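Local atomic coordinates of SusD superfamily protein (Parabacteroides distasonis, PDB entry 3OTN), a protein that probably binds carbohydrate or another nutrient at the bacterial outer membrane. Residues 23-27 against 182-186; 237-241 against 337-342; 248-254 against 354-360. All coordinates share one frame; numbering follows the deposited sequence.

Contact 1. Residues 23-27 against 182-186. With EDO (1,2-ethanediol), chain T; ACT (acetate ion), chain G.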
loop_
_atom_site.group_PDB
_atom_site.type_symbol
_atom_site.label_atom_id
_atom_site.label_comp_id
_atom_site.label_asym_id
_atom_site.label_seq_id
_atom_site.Cartn_x
_atom_site.Cartn_y
_atom_site.Cartn_z
ATOM N N THR A 23 7.247 -18.860 12.474
ATOM C CA THR A 23 6.933 -17.417 12.519
ATOM C C THR A 23 7.330 -16.739 11.234
ATOM O O THR A 23 6.522 -15.993 10.643
ATOM C CB THR A 23 7.612 -16.753 13.689
ATOM O OG1 THR A 23 7.224 -17.474 14.869
ATOM C CG2 THR A 23 7.245 -15.250 13.818
ATOM N N ASN A 24 8.539 -17.044 10.763
ATOM C CA ASN A 24 9.026 -16.493 9.490
ATOM C C ASN A 24 8.184 -16.899 8.273
ATOM O O ASN A 24 8.053 -16.134 7.324
ATOM C CB ASN A 24 10.509 -16.872 9.277
ATOM C CG ASN A 24 11.481 -16.069 10.176
ATOM O OD1 ASN A 24 11.161 -14.977 10.664
ATOM N ND2 ASN A 24 12.690 -16.616 10.374
ATOM N N SER A 25 7.558 -18.073 8.331
ATOM C CA SER A 25 6.738 -18.568 7.213
ATOM C C SER A 25 5.586 -17.588 6.922
ATOM O O SER A 25 5.145 -17.464 5.778
ATOM C CB SER A 25 6.221 -20.018 7.485
ATOM O OG SER A 25 5.124 -20.040 8.421
ATOM N N ALA A 26 5.154 -16.854 7.948
ATOM C CA ALA A 26 4.066 -15.869 7.822
ATOM C C ALA A 26 4.441 -14.667 6.972
ATOM O O ALA A 26 3.565 -14.053 6.312
ATOM C CB ALA A 26 3.568 -15.407 9.227
ATOM N N TYR A 27 5.738 -14.365 6.938
ATOM C CA TYR A 27 6.283 -13.254 6.144
ATOM C C TYR A 27 6.450 -13.577 4.655
ATOM O O TYR A 27 6.570 -12.654 3.849
ATOM C CB TYR A 27 7.653 -12.806 6.681
ATOM C CG TYR A 27 7.703 -12.201 8.095
ATOM C CD1 TYR A 27 7.485 -12.959 9.249
ATOM C CD2 TYR A 27 7.993 -10.856 8.260
ATOM C CE1 TYR A 27 7.554 -12.358 10.535
ATOM C CE2 TYR A 27 8.062 -10.260 9.512
ATOM C CZ TYR A 27 7.870 -10.996 10.646
ATOM O OH TYR A 27 7.974 -10.307 11.859
ATOM N N THR A 182 14.945 -4.016 11.514
ATOM C CA THR A 182 15.429 -5.092 10.673
ATOM C C THR A 182 14.345 -5.645 9.780
ATOM O O THR A 182 14.624 -6.480 8.972
ATOM C CB THR A 182 16.000 -6.267 11.502
ATOM O OG1 THR A 182 14.942 -6.895 12.223
ATOM C CG2 THR A 182 17.101 -5.773 12.474
ATOM N N GLY A 183 13.107 -5.200 9.931
ATOM C CA GLY A 183 12.035 -5.622 9.055
ATOM C C GLY A 183 10.975 -6.468 9.756
ATOM O O GLY A 183 9.961 -6.760 9.148
ATOM N N ARG A 184 11.161 -6.814 11.032
ATOM C CA ARG A 184 10.161 -7.691 11.720
ATOM C C ARG A 184 8.935 -6.864 12.124
ATOM O O ARG A 184 9.014 -5.636 12.207
ATOM C CB ARG A 184 10.786 -8.359 12.930
ATOM C CG ARG A 184 12.011 -9.199 12.523
ATOM C CD ARG A 184 12.324 -10.235 13.508
ATOM N NE ARG A 184 11.309 -11.293 13.544
ATOM C CZ ARG A 184 11.255 -12.365 12.749
ATOM N NH1 ARG A 184 12.136 -12.586 11.765
ATOM N NH2 ARG A 184 10.300 -13.263 12.960
ATOM N N VAL A 185 7.804 -7.542 12.275
ATOM C CA VAL A 185 6.602 -6.934 12.829
ATOM C C VAL A 185 6.918 -6.358 14.240
ATOM O O VAL A 185 7.690 -6.941 14.993
ATOM C CB VAL A 185 5.462 -7.990 12.905
ATOM C CG1 VAL A 185 4.257 -7.444 13.641
ATOM C CG2 VAL A 185 5.112 -8.449 11.469
ATOM N N SER A 186 6.368 -5.194 14.557
ATOM C CA SER A 186 6.578 -4.512 15.836
ATOM C C SER A 186 5.223 -4.013 16.308
ATOM O O SER A 186 4.268 -4.028 15.545
ATOM C CB SER A 186 7.477 -3.290 15.625
ATOM O OG SER A 186 6.880 -2.362 14.711
HETATM C C1 EDO T . 12.427 -12.033 7.579
HETATM O O1 EDO T . 11.420 -13.009 7.836
HETATM C C2 EDO T . 11.819 -10.641 7.390
HETATM O O2 EDO T . 12.350 -9.798 8.394
HETATM C C ACT G . 14.190 -19.186 8.606
HETATM O O ACT G . 13.979 -19.477 9.816
HETATM O OXT ACT G . 13.175 -18.995 7.876
HETATM C CH3 ACT G . 15.596 -19.023 8.077
#

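Contact 2. Residues 237-241 against 337-342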
loop_
_atom_site.group_PDB
_atom_site.type_symbol
_atom_site.label_atom_id
_atom_site.label_comp_id
_atom_site.label_asym_id
_atom_site.label_seq_id
_atom_site.Cartn_x
_atom_site.Cartn_y
_atom_site.Cartn_z
ATOM N N SER A 237 14.840 10.425 1.052
ATOM C CA SER A 237 14.787 9.239 1.919
ATOM C C SER A 237 13.897 8.095 1.420
ATOM O O SER A 237 14.201 6.930 1.713
ATOM C CB SER A 237 14.376 9.604 3.331
ATOM O OG SER A 237 15.406 10.315 3.970
ATOM N N LEU A 238 12.827 8.423 0.679
ATOM C CA LEU A 238 11.873 7.414 0.166
ATOM C C LEU A 238 12.507 6.531 -0.916
ATOM O O LEU A 238 11.953 5.507 -1.243
ATOM C CB LEU A 238 10.602 8.093 -0.416
ATOM C CG LEU A 238 9.793 8.945 0.573
ATOM C CD1 LEU A 238 8.661 9.668 -0.113
ATOM C CD2 LEU A 238 9.303 8.098 1.739
ATOM N N ARG A 239 13.650 6.955 -1.465
ATOM C CA ARG A 239 14.338 6.245 -2.524
ATOM C C ARG A 239 15.815 5.993 -2.199
ATOM O O ARG A 239 16.611 5.755 -3.114
ATOM C CB ARG A 239 14.171 7.011 -3.861
ATOM C CG ARG A 239 14.793 8.387 -3.940
ATOM C CD ARG A 239 14.392 9.127 -5.233
ATOM N NE ARG A 239 15.094 10.399 -5.267
ATOM C CZ ARG A 239 16.380 10.578 -5.573
ATOM N NH1 ARG A 239 17.154 9.578 -5.984
ATOM N NH2 ARG A 239 16.894 11.795 -5.469
ATOM N N LEU A 240 16.168 6.033 -0.902
ATOM C CA LEU A 240 17.475 5.685 -0.429
ATOM C C LEU A 240 17.458 4.344 0.296
ATOM O O LEU A 240 16.855 4.232 1.382
ATOM C CB LEU A 240 18.011 6.755 0.511
ATOM C CG LEU A 240 18.731 7.929 -0.098
ATOM C CD1 LEU A 240 19.062 8.873 1.068
ATOM C CD2 LEU A 240 20.023 7.490 -0.887
ATOM N N PRO A 241 18.152 3.321 -0.256
ATOM C CA PRO A 241 18.186 2.028 0.457
ATOM C C PRO A 241 18.718 2.078 1.905
ATOM O O PRO A 241 18.295 1.269 2.750
ATOM C CB PRO A 241 19.118 1.169 -0.424
ATOM C CG PRO A 241 18.899 1.695 -1.813
ATOM C CD PRO A 241 18.702 3.209 -1.621
ATOM N N TYR A 337 9.609 9.974 -10.137
ATOM C CA TYR A 337 10.961 9.934 -9.591
ATOM C C TYR A 337 10.984 9.537 -8.115
ATOM O O TYR A 337 12.055 9.263 -7.568
ATOM C CB TYR A 337 11.595 11.336 -9.708
ATOM C CG TYR A 337 13.098 11.392 -9.677
ATOM C CD1 TYR A 337 13.863 10.815 -10.691
ATOM C CD2 TYR A 337 13.780 12.045 -8.631
ATOM C CE1 TYR A 337 15.271 10.892 -10.673
ATOM C CE2 TYR A 337 15.189 12.105 -8.619
ATOM C CZ TYR A 337 15.915 11.542 -9.644
ATOM O OH TYR A 337 17.294 11.608 -9.631
ATOM N N LYS A 338 9.807 9.455 -7.486
ATOM C CA LYS A 338 9.675 9.196 -6.028
ATOM C C LYS A 338 10.454 7.965 -5.523
ATOM O O LYS A 338 10.998 7.963 -4.403
ATOM C CB LYS A 338 8.189 9.086 -5.715
ATOM C CG LYS A 338 7.784 9.127 -4.304
ATOM C CD LYS A 338 6.268 9.325 -4.219
ATOM C CE LYS A 338 5.810 9.174 -2.817
ATOM N NZ LYS A 338 4.401 9.564 -2.605
ATOM N N PHE A 339 10.590 6.966 -6.387
ATOM C CA PHE A 339 11.214 5.683 -6.042
ATOM C C PHE A 339 12.472 5.391 -6.860
ATOM O O PHE A 339 12.843 4.255 -7.007
ATOM C CB PHE A 339 10.180 4.579 -6.242
ATOM C CG PHE A 339 8.848 4.881 -5.590
ATOM C CD1 PHE A 339 8.763 5.042 -4.214
ATOM C CD2 PHE A 339 7.686 5.016 -6.349
ATOM C CE1 PHE A 339 7.538 5.300 -3.591
ATOM C CE2 PHE A 339 6.458 5.282 -5.731
ATOM C CZ PHE A 339 6.394 5.410 -4.352
ATOM N N PHE A 340 13.157 6.444 -7.298
ATOM C CA PHE A 340 14.329 6.341 -8.167
ATOM C C PHE A 340 15.609 6.028 -7.354
ATOM O O PHE A 340 16.349 6.914 -6.895
ATOM C CB PHE A 340 14.423 7.629 -8.983
ATOM C CG PHE A 340 15.365 7.581 -10.153
ATOM C CD1 PHE A 340 16.741 7.815 -9.990
ATOM C CD2 PHE A 340 14.863 7.439 -11.448
ATOM C CE1 PHE A 340 17.591 7.831 -11.114
ATOM C CE2 PHE A 340 15.688 7.430 -12.529
ATOM C CZ PHE A 340 17.064 7.642 -12.370
ATOM N N ASP A 341 15.813 4.736 -7.139
ATOM C CA ASP A 341 17.034 4.177 -6.544
ATOM C C ASP A 341 18.150 4.434 -7.541
ATOM O O ASP A 341 18.358 3.671 -8.490
ATOM C CB ASP A 341 16.814 2.678 -6.235
ATOM C CG ASP A 341 18.055 1.979 -5.631
ATOM O OD1 ASP A 341 19.172 2.547 -5.598
ATOM O OD2 ASP A 341 17.900 0.809 -5.231
ATOM N N GLN A 342 18.860 5.529 -7.311
ATOM C CA GLN A 342 19.802 6.055 -8.259
ATOM C C GLN A 342 20.993 5.130 -8.509
ATOM O O GLN A 342 21.432 4.987 -9.649
ATOM C CB GLN A 342 20.291 7.426 -7.827
ATOM C CG GLN A 342 21.114 8.121 -8.902
ATOM C CD GLN A 342 21.175 9.622 -8.707
ATOM O OE1 GLN A 342 21.378 10.098 -7.576
ATOM N NE2 GLN A 342 20.979 10.384 -9.805
HETATM O O HOH W 1 18.564 6.807 -4.616
#

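Contact 3. Residues 248-254 against 354-360. With EDO (1,2-ethanediol), chain K; EDO (1,2-ethanediol), chain S.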
loop_
_atom_site.group_PDB
_atom_site.type_symbol
_atom_site.label_atom_id
_atom_site.label_comp_id
_atom_site.label_asym_id
_atom_site.label_seq_id
_atom_site.Cartn_x
_atom_site.Cartn_y
_atom_site.Cartn_z
ATOM N N GLU A 248 10.884 7.019 9.058
ATOM C CA GLU A 248 9.424 6.901 9.017
ATOM C C GLU A 248 8.924 5.472 8.902
ATOM O O GLU A 248 7.751 5.191 9.216
ATOM C CB GLU A 248 8.859 7.668 7.839
ATOM C CG GLU A 248 8.976 9.176 7.936
ATOM C CD GLU A 248 8.070 9.916 6.962
ATOM O OE1 GLU A 248 7.003 9.343 6.558
ATOM O OE2 GLU A 248 8.425 11.080 6.615
ATOM N N PHE A 249 9.768 4.570 8.424
ATOM C CA PHE A 249 9.268 3.275 7.985
ATOM C C PHE A 249 8.903 2.377 9.166
ATOM O O PHE A 249 9.718 2.119 10.051
ATOM C CB PHE A 249 10.217 2.579 7.035
ATOM C CG PHE A 249 10.558 3.392 5.794
ATOM C CD1 PHE A 249 9.563 3.979 5.022
ATOM C CD2 PHE A 249 11.891 3.591 5.437
ATOM C CE1 PHE A 249 9.888 4.726 3.881
ATOM C CE2 PHE A 249 12.228 4.307 4.318
ATOM C CZ PHE A 249 11.232 4.884 3.525
ATOM N N ILE A 250 7.669 1.883 9.131
ATOM C CA ILE A 250 7.072 1.069 10.215
ATOM C C ILE A 250 6.990 -0.391 9.781
ATOM O O ILE A 250 7.432 -1.296 10.518
ATOM C CB ILE A 250 5.660 1.619 10.600
ATOM C CG1 ILE A 250 5.779 3.041 11.139
ATOM C CG2 ILE A 250 4.997 0.743 11.699
ATOM C CD1 ILE A 250 4.441 3.758 11.248
ATOM N N TYR A 251 6.452 -0.626 8.595
ATOM C CA TYR A 251 6.462 -1.975 8.009
ATOM C C TYR A 251 6.680 -1.896 6.491
ATOM O O TYR A 251 6.050 -1.096 5.815
ATOM C CB TYR A 251 5.151 -2.710 8.377
ATOM C CG TYR A 251 5.296 -4.181 8.190
ATOM C CD1 TYR A 251 6.049 -4.934 9.083
ATOM C CD2 TYR A 251 4.737 -4.821 7.085
ATOM C CE1 TYR A 251 6.236 -6.314 8.889
ATOM C CE2 TYR A 251 4.907 -6.202 6.880
ATOM C CZ TYR A 251 5.660 -6.936 7.763
ATOM O OH TYR A 251 5.834 -8.268 7.544
ATOM N N GLN A 252 7.553 -2.745 5.962
ATOM C CA GLN A 252 7.921 -2.675 4.578
ATOM C C GLN A 252 8.085 -4.063 3.984
ATOM O O GLN A 252 8.419 -5.014 4.674
ATOM C CB GLN A 252 9.287 -1.961 4.454
ATOM C CG GLN A 252 9.327 -0.509 4.927
ATOM C CD GLN A 252 10.516 0.227 4.391
ATOM O OE1 GLN A 252 11.652 -0.020 4.820
ATOM N NE2 GLN A 252 10.278 1.151 3.443
ATOM N N VAL A 253 7.940 -4.138 2.670
ATOM C CA VAL A 253 8.403 -5.263 1.903
ATOM C C VAL A 253 9.927 -5.150 1.780
ATOM O O VAL A 253 10.447 -4.074 1.454
ATOM C CB VAL A 253 7.798 -5.309 0.518
ATOM C CG1 VAL A 253 8.299 -6.532 -0.191
ATOM C CG2 VAL A 253 6.231 -5.380 0.595
ATOM N N GLN A 254 10.631 -6.249 2.033
ATOM C CA GLN A 254 12.111 -6.248 2.116
ATOM C C GLN A 254 12.736 -6.638 0.789
ATOM O O GLN A 254 12.425 -7.701 0.210
ATOM C CB GLN A 254 12.633 -7.198 3.198
ATOM C CG GLN A 254 12.003 -6.980 4.611
ATOM C CD GLN A 254 12.305 -5.618 5.188
ATOM O OE1 GLN A 254 11.405 -4.887 5.666
ATOM N NE2 GLN A 254 13.537 -5.248 5.127
ATOM N N ASN A 354 13.557 -0.821 -0.158
ATOM C CA ASN A 354 12.337 -1.435 0.403
ATOM C C ASN A 354 11.107 -0.740 -0.187
ATOM O O ASN A 354 11.218 0.395 -0.694
ATOM C CB ASN A 354 12.323 -1.343 1.954
ATOM C CG ASN A 354 13.115 -2.448 2.630
ATOM O OD1 ASN A 354 13.775 -3.238 1.975
ATOM N ND2 ASN A 354 13.051 -2.504 3.984
ATOM N N TRP A 355 9.977 -1.439 -0.196
ATOM C CA TRP A 355 8.652 -0.868 -0.536
ATOM C C TRP A 355 7.796 -0.770 0.735
ATOM O O TRP A 355 7.571 -1.768 1.413
ATOM C CB TRP A 355 7.960 -1.707 -1.589
ATOM C CG TRP A 355 6.549 -1.327 -1.933
ATOM C CD1 TRP A 355 5.402 -1.923 -1.462
ATOM C CD2 TRP A 355 6.116 -0.262 -2.788
ATOM N NE1 TRP A 355 4.307 -1.322 -2.003
ATOM C CE2 TRP A 355 4.707 -0.303 -2.821
ATOM C CE3 TRP A 355 6.783 0.687 -3.573
ATOM C CZ2 TRP A 355 3.950 0.581 -3.576
ATOM C CZ3 TRP A 355 6.029 1.568 -4.343
ATOM C CH2 TRP A 355 4.624 1.504 -4.330
ATOM N N SER A 356 7.324 0.426 1.054
ATOM C CA SER A 356 6.529 0.617 2.267
ATOM C C SER A 356 5.131 0.021 2.259
ATOM O O SER A 356 4.424 0.103 1.264
ATOM C CB SER A 356 6.406 2.094 2.573
ATOM O OG SER A 356 7.654 2.562 2.934
ATOM N N VAL A 357 4.755 -0.591 3.378
ATOM C CA VAL A 357 3.360 -0.919 3.678
ATOM C C VAL A 357 2.783 0.170 4.613
ATOM O O VAL A 357 1.693 0.676 4.363
ATOM C CB VAL A 357 3.235 -2.341 4.314
ATOM C CG1 VAL A 357 1.815 -2.624 4.779
ATOM C CG2 VAL A 357 3.703 -3.391 3.325
ATOM N N TYR A 358 3.496 0.505 5.685
ATOM C CA TYR A 358 3.148 1.678 6.537
ATOM C C TYR A 358 4.380 2.506 6.826
ATOM O O TYR A 358 5.419 1.960 7.201
ATOM C CB TYR A 358 2.493 1.282 7.880
ATOM C CG TYR A 358 1.083 0.815 7.692
ATOM C CD1 TYR A 358 0.085 1.710 7.369
ATOM C CD2 TYR A 358 0.755 -0.530 7.776
ATOM C CE1 TYR A 358 -1.212 1.286 7.124
ATOM C CE2 TYR A 358 -0.537 -0.960 7.536
ATOM C CZ TYR A 358 -1.510 -0.039 7.220
ATOM O OH TYR A 358 -2.768 -0.444 6.956
ATOM N N ARG A 359 4.256 3.817 6.682
ATOM C CA ARG A 359 5.263 4.766 7.125
ATOM C C ARG A 359 4.602 5.849 7.986
ATOM O O ARG A 359 3.402 6.005 7.998
ATOM C CB ARG A 359 6.039 5.358 5.953
ATOM C CG ARG A 359 5.270 6.292 5.016
ATOM C CD ARG A 359 6.211 6.729 3.943
ATOM N NE ARG A 359 5.645 7.601 2.894
ATOM C CZ ARG A 359 5.861 8.912 2.766
ATOM N NH1 ARG A 359 6.585 9.581 3.664
ATOM N NH2 ARG A 359 5.374 9.574 1.697
ATOM N N TYR A 360 5.405 6.541 8.761
ATOM C CA TYR A 360 4.904 7.501 9.748
ATOM C C TYR A 360 4.047 8.611 9.177
ATOM O O TYR A 360 3.045 9.005 9.810
ATOM C CB TYR A 360 6.098 8.087 10.490
ATOM C CG TYR A 360 5.831 8.844 11.764
ATOM C CD1 TYR A 360 5.024 8.320 12.755
ATOM C CD2 TYR A 360 6.506 10.023 12.020
ATOM C CE1 TYR A 360 4.859 8.987 13.946
ATOM C CE2 TYR A 360 6.349 10.698 13.204
ATOM C CZ TYR A 360 5.533 10.177 14.160
ATOM O OH TYR A 360 5.366 10.851 15.321
HETATM C C1 EDO K . 9.112 -9.876 1.836
HETATM O O1 EDO K . 9.403 -8.728 2.678
HETATM C C2 EDO K . 10.317 -10.244 0.956
HETATM O O2 EDO K . 10.349 -9.331 -0.149
HETATM C C1 EDO S . 3.849 15.141 15.862
HETATM O O1 EDO S . 3.518 16.531 15.952
HETATM C C2 EDO S . 4.723 14.900 14.638
HETATM O O2 EDO S . 5.625 13.818 14.904
HETATM O O HOH W 2 11.815 2.341 1.361
#

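Contact 1. Residues 23-27 against 182-186
Arg-184 and Asn-24 carry the main polar link between the end of helix 15-25 and the loop 182-186. The guanidinium meets the amide end-on, and both terminal nitrogens point at one oxygen. Arg-184 NH1 lies 2.8 Å from Asn-24 OD1, in the carbonyl plane and on a lone pair. Arg-184 NH2 gives the second bond to Asn-24 OD1 at 3.0 Å, tilted 27° from that plane. The oxygen stays in the guanidinium plane, while the amide is turned well out of it. A bend in the arginine chain at chi3 (69°) swings the head group toward the helix. The other side of the amide is used too: Asn-24 ND2 donates to an acetate ion, probably from the crystallisation liquor.

A third hydrogen bond runs from backbone to side chain. Val-185 N donates to Tyr-27 OH at 2.8 Å, nearly straight at 166°. The same hydroxyl is bonded to Glu-117, which also forms a salt bridge with Arg-184 NH2. Glu-117 OE1 therefore serves both the arginine and the tyrosine.

The remaining contacts are packing. The phenol end of Tyr-27 lies over one face of the Arg-184 guanidinium, with the two planes steeply inclined. Val-185 CG2 rests 3.8 Å from Tyr-27 CZ. Thr-23 CG2 lies 3.7 Å from Arg-184 NH2, at the guanidinium edge. An ethanediol O1 lies over one face of the Tyr-27 ring.

This ties a helix end to an interhelical loop in the TPR-related part of the SusD fold. Helix 108-133 lines the contact: Thr-23 touches Tyr-114 and Glu-117, Tyr-27 touches Met-121, and Val-185 touches Phe-120. Helix 79-100 packs against Thr-23 and Ala-26. Tyr-27 and Val-185 both reach Tyr-251 of strand 249-253, and Ser-186 caps the start of helix 187-202.

Contact 2. Residues 237-241 against 337-342
The guanidinium of Arg-239 has the Tyr-337 ring over one face and the carbonyl of Phe-340 at its edge. Tyr-337 CE2 is 3.6 Å from Arg-239 CZ, offset toward the rim, and the two planes are 49° apart. One face of the Tyr-337 ring carries Phe-340 CB. At the guanidinium edge, Arg-239 NH1 donates to Phe-340 O at 2.9 Å, in the carbonyl plane, with an angle of 159°.

The arginine chain is extended from CG to NE and lies along the type I turn 337-340. Arg-239 CD sits 3.3 Å from Tyr-337 O, and Arg-239 CB 3.4 Å from Lys-338 O. A water adds a bridge, donating to Arg-239 O and accepting from Gln-342 N. Leu-238 CD1 packs on Lys-338 CE, whose ammonium group binds Glu-421, Cys-419 O and Asp-417 O. Pro-241 CG leans on the carboxylate of Asp-341, the N-cap of helix 342-348.

A leucine in place of Arg-239 would probably leave Phe-340 O without its guanidinium donor and Tyr-337 CE2 without the flat group it packs on. One direct hydrogen bond, to Phe-340 O, and packing thus join the two loops, with Tyr-337 O and Lys-338 O against the aliphatic part of the arginine.

Contact 3. Residues 248-254 against 354-360
Tyr-251 O accepts two backbone bonds, from Val-357 N at 2.8 Å and from Tyr-358 N at 3.0 Å. Tyr-358 O likewise accepts from Ile-250 N and Tyr-251 N. Each doubled carbonyl marks a classic beta bulge, and both chains turn a corner. Strand 249-253 runs antiparallel between 355-356 and 358-359 in a three-stranded sheet, with Val-253 and Trp-355 as a hydrogen-bonded pair.

Side chains on the face of Phe-249 and Gln-252 make a polar chain. Gln-252 NE2 donates to Ser-356 OG at 3.0 Å and lies over the centre of the Phe-249 ring. Asn-354 ND2 reaches Gln-252 OE1 from above its carbonyl plane, also at 3.0 Å; Asn-245 N binds that oxygen too. With CG anti to the carbonyl carbon (chi1 -63°) and an extended chain beyond it, Gln-252 carries its amide out to both partners.

At the other end, Arg-359 NH1 forms a salt bridge with Glu-248 OE1, 2.9 Å away and well out of the carboxylate plane. Glu-248 also binds Arg-392 and Thr-361; Arg-359 also binds Glu-421. On the face of Tyr-251 and Val-253, Val-253 CG2 reaches Val-357 CG2 at the corner, 4.2 Å away.

These buried charges have partners of opposite sign, which probably keeps both ionised.

In the fold
From the N terminus, contact 1 comes first. It closes a long stretch rich in helix by bringing the end of helix 15-25 to the loop before helix 187-202. The chain then enters contacts 2 and 3, whose segments alternate as 237-241, 248-254, 337-342 and 354-360, so these two cross. Both join the region after helix 210-225 to the chain around helix 342-348. Contact 3 forms the small antiparallel sheet and lies about 13 Å, centre to centre, from each of the others. It touches contact 1 through Tyr-251 and contact 2 through Phe-249, Trp-355 and Arg-359. It thus links the N-terminal helices to the later loops, while contacts 1 and 2 do not touch.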